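Local coordinates for protein GTP cyclohydrolase 1 type 2 homolog (Escherichia coli, Escherichia coli O157:H7, PDB 1NMO) that binds two iron ions in each subunit of a ring-shaped hexamer and may take part in degrading radiation-damaged nucleotides, at residues I61-Y66 with P99-P104. Residues are numbered along the deposited sequence; the frame is centred on the assembly and turned at random.
Sequences IVHHGY and PLDAHP. With FE (Fe (III) ion), chain H; FE (Fe (III) ion), chain G.
The dinuclear iron site of this NIF3-family protein joins the two segments, H63 and D101 meeting on one Fe (III) ion while H64, next in the chain, serves the other. H63 and H64 lie at the end of the chain's run through strand 59-62, in the five-stranded mixed sheet, where the backbone changes direction; D101 comes from the short helix 98-102. H63 NE2 lies 2.5 Å from the chain H iron, which sits at the ring edge and in the ring plane. With CG anti to the backbone N (chi1 -180°), the imidazole reaches across to the helix. Its ND1 is hydrogen-bonded to the carbonyl oxygen of W96, which, with the metal bond at NE2, holds the ring's rotation.

The carboxylate of D101 stands at 90° to this ring and approaches the same iron unevenly: OD2 binds at 2.4 Å, while OD1 sits at a longer 2.7 Å from that iron. OD1 also accepts a hydrogen bond from N108, a second-shell residue that helps to orient the carboxylate. E219 bridges the two irons, and a water completes the ligands seen on the chain H ion, 2.4 Å from it. On the chain G ion, H64 NE2 is joined by H215 and E219. The H64 ring presents one face to H63 CD2, which lies 3.4 Å above its plane, toward the rim. Away from the metal, L100 CB packs loosely against the H63 ring, 4.0 Å from ND1. H63 NE2 and D101 OD1 lie 3.2 Å apart without a hydrogen bond, brought together by the iron they share.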
ATOM      1  N   ILE A  61      -8.373 -36.630 -10.499  1.00 10.95           N
ATOM      2  CA  ILE A  61      -7.703 -36.677 -11.791  1.00 10.50           C
ATOM      3  C   ILE A  61      -6.977 -35.320 -12.003  1.00 10.87           C
ATOM      4  O   ILE A  61      -7.547 -34.246 -11.723  1.00 11.07           O
ATOM      5  CB  ILE A  61      -8.688 -36.950 -12.930  1.00  9.28           C
ATOM      6  CG1 ILE A  61      -9.462 -38.256 -12.676  1.00  6.23           C
ATOM      7  CG2 ILE A  61      -7.875 -36.998 -14.216  1.00  8.83           C
ATOM      8  CD1 ILE A  61     -10.415 -38.700 -13.808  1.00  3.54           C
ATOM      9  N   VAL A  62      -5.725 -35.369 -12.475  1.00  9.78           N
ATOM     10  CA  VAL A  62      -4.909 -34.179 -12.612  1.00  9.53           C
ATOM     11  C   VAL A  62      -3.996 -34.169 -13.809  1.00 10.42           C
ATOM     12  O   VAL A  62      -3.856 -35.199 -14.459  1.00  9.21           O
ATOM     13  CB  VAL A  62      -3.955 -34.008 -11.393  1.00  9.76           C
ATOM     14  CG1 VAL A  62      -4.727 -33.797 -10.106  1.00  7.15           C
ATOM     15  CG2 VAL A  62      -3.064 -35.182 -11.277  1.00  8.45           C
ATOM     16  N   HIS A  63      -3.445 -32.983 -14.145  1.00  8.80           N
ATOM     17  CA  HIS A  63      -2.485 -32.890 -15.226  1.00  9.79           C
ATOM     18  C   HIS A  63      -1.087 -33.241 -14.690  1.00 10.45           C
ATOM     19  O   HIS A  63      -0.291 -33.831 -15.425  1.00  8.11           O
ATOM     20  CB  HIS A  63      -2.447 -31.513 -15.802  1.00 10.02           C
ATOM     21  CG  HIS A  63      -1.477 -31.339 -16.940  1.00 12.07           C
ATOM     22  ND1 HIS A  63      -1.230 -32.321 -17.891  1.00 10.45           N
ATOM     23  CD2 HIS A  63      -0.688 -30.277 -17.274  1.00 12.82           C
ATOM     24  CE1 HIS A  63      -0.320 -31.868 -18.750  1.00 12.95           C
ATOM     25  NE2 HIS A  63       0.033 -30.632 -18.396  1.00 11.98           N
ATOM     26  N   HIS A  64      -0.804 -32.864 -13.424  1.00 11.13           N
ATOM     27  CA  HIS A  64       0.478 -33.123 -12.743  1.00 12.74           C
ATOM     28  C   HIS A  64       0.320 -33.998 -11.477  1.00 13.74           C
ATOM     29  O   HIS A  64      -0.042 -33.527 -10.378  1.00 13.13           O
ATOM     30  CB  HIS A  64       1.139 -31.824 -12.291  1.00 14.10           C
ATOM     31  CG  HIS A  64       1.442 -30.866 -13.390  1.00 13.73           C
ATOM     32  ND1 HIS A  64       0.705 -29.719 -13.593  1.00 12.23           N
ATOM     33  CD2 HIS A  64       2.413 -30.868 -14.335  1.00 14.98           C
ATOM     34  CE1 HIS A  64       1.217 -29.050 -14.605  1.00 14.85           C
ATOM     35  NE2 HIS A  64       2.253 -29.721 -15.072  1.00 15.93           N
ATOM     36  N   GLY A  65       0.614 -35.286 -11.612  1.00 14.96           N
ATOM     37  CA  GLY A  65       0.468 -36.185 -10.470  1.00 13.17           C
ATOM     38  C   GLY A  65       1.818 -36.406  -9.870  1.00 14.10           C
ATOM     39  O   GLY A  65       2.561 -35.435  -9.719  1.00 12.42           O
ATOM     40  N   TYR A  66       2.183 -37.665  -9.575  1.00 14.19           N
ATOM     41  CA  TYR A  66       3.482 -37.921  -8.902  1.00 15.52           C
ATOM     42  C   TYR A  66       4.446 -38.841  -9.671  1.00 15.81           C
ATOM     43  O   TYR A  66       4.254 -39.136 -10.853  1.00 15.65           O
ATOM     44  CB  TYR A  66       3.223 -38.558  -7.530  1.00 12.70           C
ATOM     45  CG  TYR A  66       2.197 -37.862  -6.650  1.00 12.26           C
ATOM     46  CD1 TYR A  66       2.073 -36.512  -6.674  1.00 12.25           C
ATOM     47  CD2 TYR A  66       1.328 -38.586  -5.786  1.00 10.78           C
ATOM     48  CE1 TYR A  66       1.109 -35.858  -5.897  1.00 12.62           C
ATOM     49  CE2 TYR A  66       0.363 -37.921  -4.992  1.00  9.16           C
ATOM     50  CZ  TYR A  66       0.266 -36.546  -5.079  1.00 10.26           C
ATOM     51  OH  TYR A  66      -0.702 -35.769  -4.429  1.00 10.84           O
ATOM     52  N   PRO A  99      -0.143 -36.628 -22.788  1.00 14.76           N
ATOM     53  CA  PRO A  99      -1.368 -36.854 -23.570  1.00 15.24           C
ATOM     54  C   PRO A  99      -2.387 -35.752 -23.345  1.00 15.64           C
ATOM     55  O   PRO A  99      -3.160 -35.367 -24.272  1.00 17.93           O
ATOM     56  CB  PRO A  99      -1.852 -38.230 -23.087  1.00 14.14           C
ATOM     57  CG  PRO A  99      -0.526 -38.931 -22.722  1.00 13.34           C
ATOM     58  CD  PRO A  99       0.189 -37.797 -21.967  1.00 14.10           C
ATOM     59  N   LEU A 100      -2.413 -35.195 -22.137  1.00 15.77           N
ATOM     60  CA  LEU A 100      -3.422 -34.126 -21.868  1.00 14.17           C
ATOM     61  C   LEU A 100      -2.960 -32.755 -22.400  1.00 13.73           C
ATOM     62  O   LEU A 100      -3.710 -31.790 -22.386  1.00 15.34           O
ATOM     63  CB  LEU A 100      -3.783 -34.095 -20.366  1.00 11.00           C
ATOM     64  CG  LEU A 100      -5.083 -33.346 -19.975  1.00  9.77           C
ATOM     65  CD1 LEU A 100      -6.298 -33.884 -20.746  1.00  6.97           C
ATOM     66  CD2 LEU A 100      -5.333 -33.700 -18.503  1.00  9.39           C
ATOM     67  N   ASP A 101      -1.722 -32.664 -22.854  1.00 13.56           N
ATOM     68  CA  ASP A 101      -1.260 -31.432 -23.508  1.00 15.22           C
ATOM     69  C   ASP A 101      -1.577 -31.538 -25.008  1.00 15.75           C
ATOM     70  O   ASP A 101      -2.174 -30.641 -25.595  1.00 16.28           O
ATOM     71  CB  ASP A 101       0.278 -31.226 -23.342  1.00 15.04           C
ATOM     72  CG  ASP A 101       0.637 -30.736 -21.966  1.00 15.01           C
ATOM     73  OD1 ASP A 101      -0.071 -29.807 -21.511  1.00 16.00           O
ATOM     74  OD2 ASP A 101       1.569 -31.276 -21.316  1.00 16.94           O
ATOM     75  N   ALA A 102      -1.176 -32.671 -25.606  1.00 16.95           N
ATOM     76  CA  ALA A 102      -1.341 -32.922 -27.043  1.00 17.35           C
ATOM     77  C   ALA A 102      -2.727 -33.232 -27.637  1.00 17.02           C
ATOM     78  O   ALA A 102      -3.000 -32.821 -28.741  1.00 17.36           O
ATOM     79  CB  ALA A 102      -0.349 -34.000 -27.490  1.00 15.25           C
ATOM     80  N   HIS A 103      -3.637 -33.899 -26.953  1.00 17.25           N
ATOM     81  CA  HIS A 103      -4.937 -34.183 -27.627  1.00 16.53           C
ATOM     82  C   HIS A 103      -5.563 -33.022 -28.460  1.00 16.03           C
ATOM     83  O   HIS A 103      -5.900 -31.962 -27.936  1.00 16.09           O
ATOM     84  CB  HIS A 103      -5.946 -34.719 -26.597  1.00 15.85           C
ATOM     85  CG  HIS A 103      -7.070 -35.480 -27.208  1.00 16.58           C
ATOM     86  ND1 HIS A 103      -8.342 -34.943 -27.359  1.00 15.98           N
ATOM     87  CD2 HIS A 103      -7.082 -36.674 -27.857  1.00 16.58           C
ATOM     88  CE1 HIS A 103      -9.080 -35.766 -28.081  1.00 13.93           C
ATOM     89  NE2 HIS A 103      -8.338 -36.823 -28.398  1.00 15.05           N
ATOM     90  N   PRO A 104      -5.834 -33.249 -29.757  1.00 15.71           N
ATOM     91  CA  PRO A 104      -6.394 -32.139 -30.549  1.00 15.27           C
ATOM     92  C   PRO A 104      -7.745 -31.535 -30.112  1.00 15.82           C
ATOM     93  O   PRO A 104      -8.143 -30.434 -30.526  1.00 15.24           O
ATOM     94  CB  PRO A 104      -6.481 -32.721 -31.958  1.00 14.85           C
ATOM     95  CG  PRO A 104      -5.584 -33.998 -31.956  1.00 15.15           C
ATOM     96  CD  PRO A 104      -5.859 -34.514 -30.523  1.00 15.98           C
TER
HETATM   97 FE    FE H 302       1.870 -29.477 -19.699  1.00 25.37          FE
HETATM   98 FE    FE G 301       2.658 -28.516 -16.787  1.00 30.80          FE
HETATM   99  O   HOH W   1       3.412 -28.704 -21.329  1.00 20.34           O